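Local coordinates for Ras GTPase-activating-like protein IQGAP2 (Homo sapiens, PDB 5CJP) that carries a Ras-GAP-like domain and, as in other IQGAPs, probably binds GTP-loaded Rho-family GTPases such as Cdc42 without speeding up hydrolysis, at residues 24-29 / 61-66; 112-117 / 240-245; 281-286 / 292-297. All blocks are in the same frame, centred on the assembly; numbering follows the deposited sequence.

Interaction 1. Residues 24-29 / 61-66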
ATOM      1  N   ASN E  24      17.155  -3.923  13.430  1.00 37.92           N
ATOM      2  CA  ASN E  24      18.458  -3.325  13.637  1.00 34.61           C
ATOM      3  C   ASN E  24      19.007  -2.681  12.359  1.00 30.42           C
ATOM      4  O   ASN E  24      20.018  -3.114  11.806  1.00 26.92           O
ATOM      5  CB  ASN E  24      19.380  -4.420  14.159  1.00 38.41           C
ATOM      6  CG  ASN E  24      20.693  -3.889  14.669  1.00 41.30           C
ATOM      7  OD1 ASN E  24      20.917  -2.679  14.702  1.00 44.99           O
ATOM      8  ND2 ASN E  24      21.577  -4.799  15.073  1.00 38.98           N
ATOM      9  N   PRO E  25      18.326  -1.637  11.865  1.00 27.32           N
ATOM     10  CA  PRO E  25      18.789  -0.965  10.642  1.00 28.53           C
ATOM     11  C   PRO E  25      20.171  -0.329  10.787  1.00 30.63           C
ATOM     12  O   PRO E  25      20.951  -0.278   9.823  1.00 28.75           O
ATOM     13  CB  PRO E  25      17.677   0.048  10.339  1.00 28.39           C
ATOM     14  CG  PRO E  25      16.941   0.215  11.673  1.00 26.68           C
ATOM     15  CD  PRO E  25      17.016  -1.125  12.318  1.00 25.65           C
ATOM     16  N   LEU E  26      20.490   0.127  11.995  1.00 32.93           N
ATOM     17  CA  LEU E  26      21.805   0.718  12.233  1.00 35.70           C
ATOM     18  C   LEU E  26      22.911  -0.258  11.882  1.00 34.71           C
ATOM     19  O   LEU E  26      23.918   0.114  11.259  1.00 36.24           O
ATOM     20  CB  LEU E  26      21.954   1.130  13.688  1.00 36.78           C
ATOM     21  CG  LEU E  26      21.091   2.306  14.120  1.00 39.00           C
ATOM     22  CD1 LEU E  26      21.299   2.518  15.605  1.00 41.97           C
ATOM     23  CD2 LEU E  26      21.462   3.555  13.331  1.00 35.55           C
ATOM     24  N   TYR E  27      22.724  -1.511  12.286  1.00 32.63           N
ATOM     25  CA  TYR E  27      23.711  -2.540  12.024  1.00 31.61           C
ATOM     26  C   TYR E  27      23.672  -2.942  10.544  1.00 30.99           C
ATOM     27  O   TYR E  27      24.706  -3.265   9.946  1.00 29.28           O
ATOM     28  CB  TYR E  27      23.463  -3.733  12.968  1.00 35.31           C
ATOM     29  CG  TYR E  27      24.426  -4.886  12.784  1.00 38.54           C
ATOM     30  CD1 TYR E  27      25.805  -4.690  12.867  1.00 41.45           C
ATOM     31  CD2 TYR E  27      23.964  -6.166  12.469  1.00 41.10           C
ATOM     32  CE1 TYR E  27      26.711  -5.730  12.635  1.00 41.31           C
ATOM     33  CE2 TYR E  27      24.855  -7.212  12.229  1.00 43.64           C
ATOM     34  CZ  TYR E  27      26.231  -6.980  12.316  1.00 43.89           C
ATOM     35  OH  TYR E  27      27.118  -7.989  12.071  1.00 41.71           O
ATOM     36  N   LEU E  28      22.487  -2.906   9.937  1.00 33.39           N
ATOM     37  CA  LEU E  28      22.377  -3.240   8.509  1.00 32.79           C
ATOM     38  C   LEU E  28      23.220  -2.201   7.755  1.00 33.05           C
ATOM     39  O   LEU E  28      24.045  -2.552   6.894  1.00 32.06           O
ATOM     40  CB  LEU E  28      20.929  -3.154   8.031  1.00 29.81           C
ATOM     41  CG  LEU E  28      20.545  -4.087   6.877  1.00 31.77           C
ATOM     42  CD1 LEU E  28      19.411  -3.507   6.083  1.00 30.22           C
ATOM     43  CD2 LEU E  28      21.697  -4.290   5.965  1.00 30.19           C
ATOM     44  N   ALA E  29      22.996  -0.925   8.081  1.00 32.38           N
ATOM     45  CA  ALA E  29      23.733   0.171   7.471  1.00 33.59           C
ATOM     46  C   ALA E  29      25.229  -0.077   7.599  1.00 36.87           C
ATOM     47  O   ALA E  29      25.976   0.057   6.624  1.00 37.11           O
ATOM     48  CB  ALA E  29      23.376   1.488   8.140  1.00 31.96           C
ATOM     49  N   GLU E  61      17.728   9.397  15.444  1.00 35.66           N
ATOM     50  CA  GLU E  61      18.534  10.166  14.522  1.00 38.34           C
ATOM     51  C   GLU E  61      19.907  10.391  15.168  1.00 40.27           C
ATOM     52  O   GLU E  61      20.926  10.479  14.486  1.00 41.94           O
ATOM     53  CB  GLU E  61      17.865  11.501  14.197  1.00 40.50           C
ATOM     54  CG  GLU E  61      18.729  12.406  13.321  1.00 38.22           C
ATOM     55  CD  GLU E  61      18.009  13.670  12.883  1.00 39.53           C
ATOM     56  OE1 GLU E  61      17.156  14.186  13.646  1.00 37.70           O
ATOM     57  OE2 GLU E  61      18.314  14.156  11.774  1.00 39.42           O
ATOM     58  N   TYR E  62      19.939  10.472  16.491  1.00 41.36           N
ATOM     59  CA  TYR E  62      21.198  10.645  17.186  1.00 41.76           C
ATOM     60  C   TYR E  62      22.110   9.437  16.917  1.00 42.22           C
ATOM     61  O   TYR E  62      23.293   9.591  16.589  1.00 42.47           O
ATOM     62  CB  TYR E  62      20.944  10.779  18.683  1.00 43.26           C
ATOM     63  CG  TYR E  62      22.198  10.679  19.498  1.00 41.30           C
ATOM     64  CD1 TYR E  62      23.101  11.738  19.551  1.00 44.03           C
ATOM     65  CD2 TYR E  62      22.509   9.506  20.184  1.00 40.94           C
ATOM     66  CE1 TYR E  62      24.284  11.633  20.263  1.00 44.23           C
ATOM     67  CE2 TYR E  62      23.690   9.386  20.897  1.00 42.58           C
ATOM     68  CZ  TYR E  62      24.570  10.457  20.935  1.00 43.94           C
ATOM     69  OH  TYR E  62      25.729  10.360  21.658  1.00 44.10           O
ATOM     70  N   LEU E  63      21.559   8.234  17.054  1.00 38.99           N
ATOM     71  CA  LEU E  63      22.351   7.022  16.832  1.00 35.89           C
ATOM     72  C   LEU E  63      22.836   6.918  15.376  1.00 34.94           C
ATOM     73  O   LEU E  63      23.971   6.482  15.094  1.00 33.92           O
ATOM     74  CB  LEU E  63      21.518   5.790  17.202  1.00 35.22           C
ATOM     75  CG  LEU E  63      20.994   5.717  18.642  1.00 32.12           C
ATOM     76  CD1 LEU E  63      20.013   4.564  18.782  1.00 33.96           C
ATOM     77  CD2 LEU E  63      22.151   5.547  19.601  1.00 32.08           C
ATOM     78  N   LEU E  64      21.979   7.321  14.445  1.00 31.30           N
ATOM     79  CA  LEU E  64      22.346   7.259  13.039  1.00 27.75           C
ATOM     80  C   LEU E  64      23.499   8.216  12.797  1.00 30.04           C
ATOM     81  O   LEU E  64      24.400   7.930  12.002  1.00 27.33           O
ATOM     82  CB  LEU E  64      21.153   7.636  12.171  1.00 24.72           C
ATOM     83  CG  LEU E  64      21.400   7.722  10.676  1.00 20.71           C
ATOM     84  CD1 LEU E  64      22.000   6.422  10.177  1.00 24.69           C
ATOM     85  CD2 LEU E  64      20.086   8.030   9.992  1.00 23.97           C
ATOM     86  N   LEU E  65      23.469   9.368  13.471  1.00 32.11           N
ATOM     87  CA  LEU E  65      24.545  10.347  13.332  1.00 36.36           C
ATOM     88  C   LEU E  65      25.836   9.755  13.865  1.00 38.12           C
ATOM     89  O   LEU E  65      26.895   9.924  13.275  1.00 40.42           O
ATOM     90  CB  LEU E  65      24.224  11.649  14.088  1.00 35.49           C
ATOM     91  CG  LEU E  65      23.212  12.580  13.401  1.00 33.08           C
ATOM     92  CD1 LEU E  65      22.808  13.723  14.320  1.00 32.63           C
ATOM     93  CD2 LEU E  65      23.804  13.083  12.096  1.00 30.87           C
ATOM     94  N   LYS E  66      25.755   9.047  14.980  1.00 41.59           N
ATOM     95  CA  LYS E  66      26.959   8.455  15.542  1.00 44.35           C
ATOM     96  C   LYS E  66      27.439   7.341  14.642  1.00 43.51           C
ATOM     97  O   LYS E  66      28.640   7.093  14.542  1.00 44.18           O
ATOM     98  CB  LYS E  66      26.687   7.934  16.947  1.00 49.04           C
ATOM     99  CG  LYS E  66      26.158   9.024  17.861  1.00 55.65           C
ATOM    100  CD  LYS E  66      27.160  10.174  18.011  1.00 59.72           C
ATOM    101  CE  LYS E  66      28.420   9.718  18.740  1.00 61.40           C
ATOM    102  NZ  LYS E  66      29.242  10.876  19.184  1.00 62.12           N
TER

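Interaction 2. Residues 112-117 / 240-245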
ATOM      1  N   GLN E 112      12.567  23.262  -1.424  1.00 79.70           N
ATOM      2  CA  GLN E 112      12.137  24.468  -0.733  1.00 79.93           C
ATOM      3  C   GLN E 112      13.350  25.379  -0.642  1.00 77.04           C
ATOM      4  O   GLN E 112      13.607  25.980   0.396  1.00 80.48           O
ATOM      5  CB  GLN E 112      11.652  24.128   0.680  1.00 83.71           C
ATOM      6  CG  GLN E 112      11.149  25.322   1.476  1.00 80.80           C
ATOM      7  CD  GLN E 112      11.416  25.195   2.970  1.00 78.92           C
ATOM      8  OE1 GLN E 112      12.084  26.041   3.566  1.00 77.18           O
ATOM      9  NE2 GLN E 112      10.884  24.145   3.582  1.00 77.40           N
ATOM     10  N   LEU E 113      14.103  25.482  -1.730  1.00 69.69           N
ATOM     11  CA  LEU E 113      15.308  26.307  -1.725  1.00 60.18           C
ATOM     12  C   LEU E 113      15.847  26.521  -3.141  1.00 55.94           C
ATOM     13  O   LEU E 113      16.489  27.537  -3.423  1.00 53.84           O
ATOM     14  CB  LEU E 113      16.369  25.627  -0.842  1.00 56.73           C
ATOM     15  CG  LEU E 113      17.751  26.257  -0.625  1.00 52.51           C
ATOM     16  CD1 LEU E 113      18.426  25.603   0.559  1.00 51.49           C
ATOM     17  CD2 LEU E 113      18.603  26.077  -1.853  1.00 52.81           C
ATOM     18  N   LEU E 114      15.577  25.564  -4.028  1.00 51.90           N
ATOM     19  CA  LEU E 114      16.040  25.649  -5.400  1.00 48.89           C
ATOM     20  C   LEU E 114      14.898  25.753  -6.386  1.00 47.74           C
ATOM     21  O   LEU E 114      15.068  26.300  -7.473  1.00 46.16           O
ATOM     22  CB  LEU E 114      16.868  24.420  -5.761  1.00 49.72           C
ATOM     23  CG  LEU E 114      18.222  24.182  -5.102  1.00 50.86           C
ATOM     24  CD1 LEU E 114      18.736  22.807  -5.547  1.00 51.25           C
ATOM     25  CD2 LEU E 114      19.197  25.292  -5.480  1.00 48.92           C
ATOM     26  N   ALA E 115      13.740  25.226  -6.003  1.00 47.20           N
ATOM     27  CA  ALA E 115      12.577  25.213  -6.878  1.00 48.70           C
ATOM     28  C   ALA E 115      12.248  26.550  -7.533  1.00 50.61           C
ATOM     29  O   ALA E 115      12.072  26.613  -8.749  1.00 50.81           O
ATOM     30  CB  ALA E 115      11.360  24.679  -6.117  1.00 47.74           C
ATOM     31  N   PRO E 116      12.156  27.634  -6.747  1.00 51.54           N
ATOM     32  CA  PRO E 116      11.846  28.960  -7.291  1.00 53.90           C
ATOM     33  C   PRO E 116      12.761  29.415  -8.436  1.00 55.23           C
ATOM     34  O   PRO E 116      12.277  29.741  -9.521  1.00 54.66           O
ATOM     35  CB  PRO E 116      11.957  29.860  -6.069  1.00 54.33           C
ATOM     36  CG  PRO E 116      11.502  28.968  -4.967  1.00 53.51           C
ATOM     37  CD  PRO E 116      12.225  27.687  -5.277  1.00 53.27           C
ATOM     38  N   VAL E 117      14.072  29.434  -8.198  1.00 55.61           N
ATOM     39  CA  VAL E 117      15.011  29.859  -9.232  1.00 56.15           C
ATOM     40  C   VAL E 117      15.160  28.842 -10.344  1.00 55.41           C
ATOM     41  O   VAL E 117      15.467  29.198 -11.482  1.00 57.30           O
ATOM     42  CB  VAL E 117      16.424  30.145  -8.671  1.00 57.63           C
ATOM     43  CG1 VAL E 117      16.340  31.203  -7.595  1.00 56.36           C
ATOM     44  CG2 VAL E 117      17.068  28.858  -8.158  1.00 54.37           C
ATOM     45  N   PRO E 240      23.430  18.176  -7.906  1.00 44.21           N
ATOM     46  CA  PRO E 240      22.628  17.252  -8.708  1.00 42.05           C
ATOM     47  C   PRO E 240      21.164  17.692  -8.793  1.00 41.12           C
ATOM     48  O   PRO E 240      20.491  17.447  -9.792  1.00 40.01           O
ATOM     49  CB  PRO E 240      22.800  15.930  -7.968  1.00 42.65           C
ATOM     50  CG  PRO E 240      24.222  16.018  -7.492  1.00 41.75           C
ATOM     51  CD  PRO E 240      24.299  17.436  -6.966  1.00 42.05           C
ATOM     52  N   ALA E 241      20.664  18.348  -7.753  1.00 38.54           N
ATOM     53  CA  ALA E 241      19.277  18.782  -7.763  1.00 38.63           C
ATOM     54  C   ALA E 241      19.068  19.968  -8.703  1.00 40.35           C
ATOM     55  O   ALA E 241      17.958  20.201  -9.215  1.00 40.84           O
ATOM     56  CB  ALA E 241      18.840  19.133  -6.370  1.00 35.68           C
ATOM     57  N   ILE E 242      20.131  20.726  -8.932  1.00 39.57           N
ATOM     58  CA  ILE E 242      20.048  21.847  -9.840  1.00 41.69           C
ATOM     59  C   ILE E 242      20.015  21.283 -11.275  1.00 45.19           C
ATOM     60  O   ILE E 242      19.196  21.685 -12.096  1.00 44.16           O
ATOM     61  CB  ILE E 242      21.261  22.773  -9.661  1.00 41.18           C
ATOM     62  CG1 ILE E 242      21.179  23.469  -8.300  1.00 39.67           C
ATOM     63  CG2 ILE E 242      21.333  23.784 -10.797  1.00 39.08           C
ATOM     64  CD1 ILE E 242      22.463  24.119  -7.911  1.00 72.65           C
ATOM     65  N   VAL E 243      20.901  20.333 -11.559  1.00 49.41           N
ATOM     66  CA  VAL E 243      20.992  19.713 -12.874  1.00 55.16           C
ATOM     67  C   VAL E 243      19.824  18.789 -13.197  1.00 51.42           C
ATOM     68  O   VAL E 243      19.432  18.650 -14.354  1.00 51.75           O
ATOM     69  CB  VAL E 243      22.299  18.918 -12.993  1.00 62.23           C
ATOM     70  CG1 VAL E 243      22.239  17.967 -14.186  1.00 72.68           C
ATOM     71  CG2 VAL E 243      23.459  19.877 -13.139  1.00 69.37           C
ATOM     72  N   ALA E 244      19.273  18.142 -12.182  1.00 49.19           N
ATOM     73  CA  ALA E 244      18.150  17.244 -12.416  1.00 48.82           C
ATOM     74  C   ALA E 244      17.031  17.471 -11.417  1.00 48.35           C
ATOM     75  O   ALA E 244      16.767  16.622 -10.579  1.00 47.13           O
ATOM     76  CB  ALA E 244      18.613  15.792 -12.356  1.00 45.78           C
ATOM     77  N   PRO E 245      16.362  18.631 -11.490  1.00 49.65           N
ATOM     78  CA  PRO E 245      15.267  18.910 -10.563  1.00 52.85           C
ATOM     79  C   PRO E 245      14.105  17.954 -10.765  1.00 55.58           C
ATOM     80  O   PRO E 245      13.283  17.774  -9.875  1.00 58.44           O
ATOM     81  CB  PRO E 245      14.899  20.357 -10.886  1.00 50.86           C
ATOM     82  CG  PRO E 245      15.297  20.504 -12.315  1.00 47.88           C
ATOM     83  CD  PRO E 245      16.612  19.793 -12.361  1.00 47.61           C
TER

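Interaction 3. Residues 281-286 / 292-297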
ATOM      1  N   LYS E 281      38.278  27.018  -9.560  1.00 65.18           N
ATOM      2  CA  LYS E 281      38.884  26.730 -10.852  1.00 68.38           C
ATOM      3  C   LYS E 281      38.436  27.700 -11.938  1.00 67.52           C
ATOM      4  O   LYS E 281      37.274  27.705 -12.355  1.00 68.47           O
ATOM      5  CB  LYS E 281      38.558  25.294 -11.276  1.00 71.19           C
ATOM      6  CG  LYS E 281      39.537  24.267 -10.748  1.00 77.96           C
ATOM      7  CD  LYS E 281      40.768  24.176 -11.635  1.00 82.55           C
ATOM      8  CE  LYS E 281      40.487  23.344 -12.892  1.00 85.71           C
ATOM      9  NZ  LYS E 281      39.258  23.772 -13.624  1.00 85.74           N
ATOM     10  N   LEU E 282      39.367  28.521 -12.404  1.00 66.20           N
ATOM     11  CA  LEU E 282      39.067  29.490 -13.442  1.00 64.95           C
ATOM     12  C   LEU E 282      39.012  28.828 -14.815  1.00 64.34           C
ATOM     13  O   LEU E 282      39.638  27.792 -15.052  1.00 62.46           O
ATOM     14  CB  LEU E 282      40.125  30.593 -13.445  1.00 65.76           C
ATOM     15  CG  LEU E 282      40.365  31.294 -12.106  1.00 66.06           C
ATOM     16  CD1 LEU E 282      41.445  32.345 -12.263  1.00 66.02           C
ATOM     17  CD2 LEU E 282      39.067  31.921 -11.617  1.00 66.57           C
ATOM     18  N   PHE E 283      38.246  29.428 -15.715  1.00 64.61           N
ATOM     19  CA  PHE E 283      38.130  28.919 -17.066  1.00 66.27           C
ATOM     20  C   PHE E 283      39.411  29.235 -17.823  1.00 70.80           C
ATOM     21  O   PHE E 283      40.016  30.285 -17.624  1.00 71.17           O
ATOM     22  CB  PHE E 283      36.943  29.572 -17.760  1.00 60.70           C
ATOM     23  CG  PHE E 283      35.616  29.053 -17.298  1.00 51.71           C
ATOM     24  CD1 PHE E 283      34.500  29.879 -17.287  1.00 46.64           C
ATOM     25  CD2 PHE E 283      35.469  27.724 -16.912  1.00 48.00           C
ATOM     26  CE1 PHE E 283      33.257  29.397 -16.903  1.00 42.96           C
ATOM     27  CE2 PHE E 283      34.231  27.235 -16.527  1.00 45.20           C
ATOM     28  CZ  PHE E 283      33.120  28.078 -16.524  1.00 43.70           C
ATOM     29  N   GLU E 284      39.834  28.313 -18.677  1.00 76.35           N
ATOM     30  CA  GLU E 284      41.039  28.512 -19.461  1.00 80.66           C
ATOM     31  C   GLU E 284      41.298  27.291 -20.319  1.00 82.16           C
ATOM     32  O   GLU E 284      40.497  26.362 -20.321  1.00 82.34           O
ATOM     33  CB  GLU E 284      42.231  28.787 -18.543  1.00 83.13           C
ATOM     34  CG  GLU E 284      42.646  27.630 -17.662  1.00 82.40           C
ATOM     35  CD  GLU E 284      43.601  28.065 -16.565  1.00 83.98           C
ATOM     36  OE1 GLU E 284      44.446  27.247 -16.153  1.00 85.51           O
ATOM     37  OE2 GLU E 284      43.502  29.224 -16.106  1.00 83.78           O
ATOM     38  N   GLY E 285      42.406  27.318 -21.056  1.00 84.06           N
ATOM     39  CA  GLY E 285      42.776  26.217 -21.929  1.00 86.09           C
ATOM     40  C   GLY E 285      41.616  25.410 -22.477  1.00 88.06           C
ATOM     41  O   GLY E 285      41.204  24.421 -21.862  1.00 89.76           O
ATOM     42  N   GLU E 286      41.095  25.819 -23.631  1.00 87.86           N
ATOM     43  CA  GLU E 286      39.973  25.125 -24.263  1.00 87.55           C
ATOM     44  C   GLU E 286      38.676  25.753 -23.752  1.00 85.56           C
ATOM     45  O   GLU E 286      37.651  25.737 -24.424  1.00 81.00           O
ATOM     46  CB  GLU E 286      40.022  23.624 -23.931  1.00 90.51           C
ATOM     47  CG  GLU E 286      39.587  22.682 -25.052  1.00 94.38           C
ATOM     48  CD  GLU E 286      40.488  22.728 -26.280  1.00 96.73           C
ATOM     49  OE1 GLU E 286      40.650  23.826 -26.858  1.00 98.57           O
ATOM     50  OE2 GLU E 286      41.019  21.661 -26.668  1.00 97.09           O
ATOM     51  N   SER E 292      35.987  35.468 -19.452  1.00 69.34           N
ATOM     52  CA  SER E 292      35.426  36.720 -18.972  1.00 69.82           C
ATOM     53  C   SER E 292      34.723  36.516 -17.630  1.00 71.24           C
ATOM     54  O   SER E 292      34.497  37.473 -16.884  1.00 72.92           O
ATOM     55  CB  SER E 292      34.443  37.284 -19.997  1.00 68.98           C
ATOM     56  OG  SER E 292      33.395  36.374 -20.253  1.00 65.93           O
ATOM     57  N   MET E 293      34.392  35.261 -17.325  1.00 70.30           N
ATOM     58  CA  MET E 293      33.700  34.920 -16.084  1.00 67.79           C
ATOM     59  C   MET E 293      34.643  34.664 -14.921  1.00 67.87           C
ATOM     60  O   MET E 293      34.200  34.531 -13.787  1.00 68.67           O
ATOM     61  CB  MET E 293      32.818  33.681 -16.285  1.00 65.65           C
ATOM     62  CG  MET E 293      31.707  33.863 -17.318  1.00 60.44           C
ATOM     63  SD  MET E 293      30.586  32.444 -17.566  1.00 55.82           S
ATOM     64  CE  MET E 293      29.312  32.784 -16.382  1.00 54.69           C
ATOM     65  N   ASN E 294      35.940  34.608 -15.189  1.00 68.08           N
ATOM     66  CA  ASN E 294      36.896  34.329 -14.131  1.00 67.81           C
ATOM     67  C   ASN E 294      36.861  35.300 -12.970  1.00 70.15           C
ATOM     68  O   ASN E 294      37.268  34.959 -11.854  1.00 67.98           O
ATOM     69  CB  ASN E 294      38.305  34.245 -14.701  1.00 64.04           C
ATOM     70  CG  ASN E 294      38.477  33.060 -15.608  1.00 58.46           C
ATOM     71  OD1 ASN E 294      37.649  32.149 -15.607  1.00 59.09           O
ATOM     72  ND2 ASN E 294      39.547  33.054 -16.385  1.00 55.85           N
ATOM     73  N   ASN E 295      36.383  36.512 -13.222  1.00 74.58           N
ATOM     74  CA  ASN E 295      36.298  37.499 -12.161  1.00 79.22           C
ATOM     75  C   ASN E 295      35.123  37.122 -11.276  1.00 73.81           C
ATOM     76  O   ASN E 295      35.214  37.182 -10.054  1.00 70.67           O
ATOM     77  CB  ASN E 295      36.096  38.896 -12.744  1.00 95.79           C
ATOM     78  CG  ASN E 295      37.239  39.320 -13.642  1.00111.21           C
ATOM     79  OD1 ASN E 295      38.387  39.392 -13.204  1.00121.09           O
ATOM     80  ND2 ASN E 295      36.933  39.603 -14.904  1.00121.32           N
ATOM     81  N   TYR E 296      34.019  36.725 -11.904  1.00 69.20           N
ATOM     82  CA  TYR E 296      32.828  36.317 -11.165  1.00 66.26           C
ATOM     83  C   TYR E 296      33.120  35.021 -10.418  1.00 64.97           C
ATOM     84  O   TYR E 296      32.705  34.850  -9.270  1.00 67.35           O
ATOM     85  CB  TYR E 296      31.640  36.108 -12.117  1.00 61.33           C
ATOM     86  CG  TYR E 296      30.391  35.514 -11.469  1.00 54.02           C
ATOM     87  CD1 TYR E 296      29.647  36.230 -10.528  1.00 50.15           C
ATOM     88  CD2 TYR E 296      29.936  34.243 -11.831  1.00 51.49           C
ATOM     89  CE1 TYR E 296      28.468  35.694  -9.964  1.00 48.23           C
ATOM     90  CE2 TYR E 296      28.758  33.698 -11.278  1.00 48.61           C
ATOM     91  CZ  TYR E 296      28.028  34.426 -10.351  1.00 48.96           C
ATOM     92  OH  TYR E 296      26.849  33.898  -9.843  1.00 46.55           O
ATOM     93  N   LEU E 297      33.835  34.113 -11.071  1.00 60.99           N
ATOM     94  CA  LEU E 297      34.173  32.844 -10.459  1.00 58.16           C
ATOM     95  C   LEU E 297      34.948  33.024  -9.175  1.00 55.60           C
ATOM     96  O   LEU E 297      34.716  32.311  -8.216  1.00 55.34           O
ATOM     97  CB  LEU E 297      34.989  31.978 -11.423  1.00 56.73           C
ATOM     98  CG  LEU E 297      34.215  31.346 -12.574  1.00 53.85           C
ATOM     99  CD1 LEU E 297      35.143  30.519 -13.457  1.00 54.16           C
ATOM    100  CD2 LEU E 297      33.124  30.488 -12.004  1.00 53.73           C
TER

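Interaction 1. Residues 24-29 / 61-66
Leu26 and Leu64 mark the closest backbone approach between helices 25-34 and 58-79, their CA atoms 6.6 Å apart, in a small helix-helix packing contact of this largely helical fold. One side chain does most of the work. Leu26 leans from the first turn of its helix toward 61-66 and straddles the neighbouring Leu63 and Leu64 with its two methyl groups. Its CD1 rests against CB of Leu63 at 3.6 Å, while CD2 lies over the backbone of the next residue, 3.8 Å from CA of Leu64. With CG of Leu26 anti to the carbonyl carbon (chi1 -69°), the two methyls spread over this pair of leucines. The side chains of Leu26 and Leu63 meet at roughly a right angle. Leu64, the buried member, extends its own branch toward Met96 and Phe100 of helix 92-102; Met96 also touches Ala29, which places that helix against both partners. Leu26 in turn packs on Tyr54 of helix 37-54.

The turn that presents Leu26 is begun by Asn24, the lone residue between helices 7-23 and 25-34. As N-cap, its OD1 accepts from Tyr27 N at 3.2 Å, the donor sitting well above the plane of the amide carbonyl. Beyond the cap, Tyr27 OH hydrogen-bonds Asp364 of the second subunit, so the start of this helix also serves the subunit interface. On helix 58-79, Lys66 and Tyr62 share Glu318, by a salt bridge and a hydrogen bond respectively. The lysine chain is bent, and its CG lies 3.7 Å above the plane of the Tyr62 ring, offset toward the rim.

Interaction 2. Residues 112-117 / 240-245
The backbone bond from Ala244 N to Pro240 O, 2.8 Å long, closes the last turn of helix 222-243, the turn that presents Ala241 and Ile242 to Leu114 of helix 111-123. Pro240 and Ala241 are the Pro-Ala pair at the end of the signature sequence of Ras-GAP domains, and Ile242 follows it; the contact joins this turn to a second helix of the all-helical GAP fold. The two backbones come nearest between CA of Leu114 and CA of Ile242, 7.1 Å apart, a gap bridged entirely by apolar side chains.

Leu114 is the wedge. Its CD1 methyl enters between two successive residues of the other helix, touching CB of Ala241 at 3.8 Å and CG1 of Ile242 at 3.7 Å. It sits between the alanine methyl and the first branch of the isoleucine. A chi1 of -67° sets the leucine branch beside its own backbone N, where both methyls meet the isoleucine, and the two side chains cross at about a right angle. All three residues are buried. Ile191 of helix 167-193 also packs on Leu114, and Val187 of that helix on Ile242; Ile250 and Leu110 add to the cover over Ala241.

Other residues of the same turn serve a different surface: Pro240, Val243 and Ala244 pack on the chain of another protein, consistent with a bound GTPase. Leu114 packs on the inner side of this turn. Val243 O, near the end of the helix, is hydrogen-bonded by NE of Arg264. The second leucine methyl completes the grip on the isoleucine, CD2 of Leu114 lying 3.9 Å from CG1 of Ile242.

Interaction 3. Residues 281-286 / 292-297
Asn294 of helix 294-311 holds the preceding loop by gripping both polar backbone atoms of Phe283. Its OD1 accepts from Phe283 N at 2.8 Å, the donor tilted 33° from the amide carbonyl plane. Its ND2 gives to Phe283 O at 3.1 Å, a straighter bond (158°) that lies in the plane of the backbone carbonyl and uses a lone pair. The two bonds fix the rotation of the amide and tell its oxygen from its nitrogen.

Next to this pair of bonds the packing is close. Leu297 places CD1 over one face of the Phe283 ring, 4.0 Å from the centroid and 14° off the normal, a CH-pi contact. At the ring edge comes Met293, whose SD is 4.1 Å from CE1 of Phe283, a Met-aromatic contact. His276 of helix 261-278 adds an edge-to-face partner. Leu282 reaches across Asn294, its CD2 3.5 Å from Asn294 O and 4.1 Å from CB of Leu297.

Farther along the loop the contact thins out: Glu284 and Gly285 lie exposed without touching 292-297, and Glu286 turns to the backbone of another protein chain, to which OE2 is hydrogen-bonded. A leucine in place of Asn294 would probably leave the N-H and carbonyl of Phe283 without these mates and allow the loop to shift against the helix. The chemistry implies a division of labour: the two amide bonds probably fix the course of the loop, while the ring beside them, packed on Leu297 and Met293, adds apolar contact with the helix.

In the fold
The three contacts follow one another along the chain without touching. Interactions 1 and 3 lie on opposite sides of its centre, their own centres 43 Å apart; interaction 2 is the innermost, with centres 29 Å from interaction 1 and 24 Å from interaction 3. Both outer contacts lie near a bound GTP without touching it: the side chain of Leu63 is about 8 Å from one, near the nucleotide pocket formed by Asn57, Arg59, Glu60 and Tyr326, and that of Lys281 is about 9 Å from a GTP. Helix 167-193 links interactions 2 and 3, packing on Leu114 and Ile242 in one and on Met293 in the other. Both also border chains of another protein, consistent with GTPase-binding surfaces.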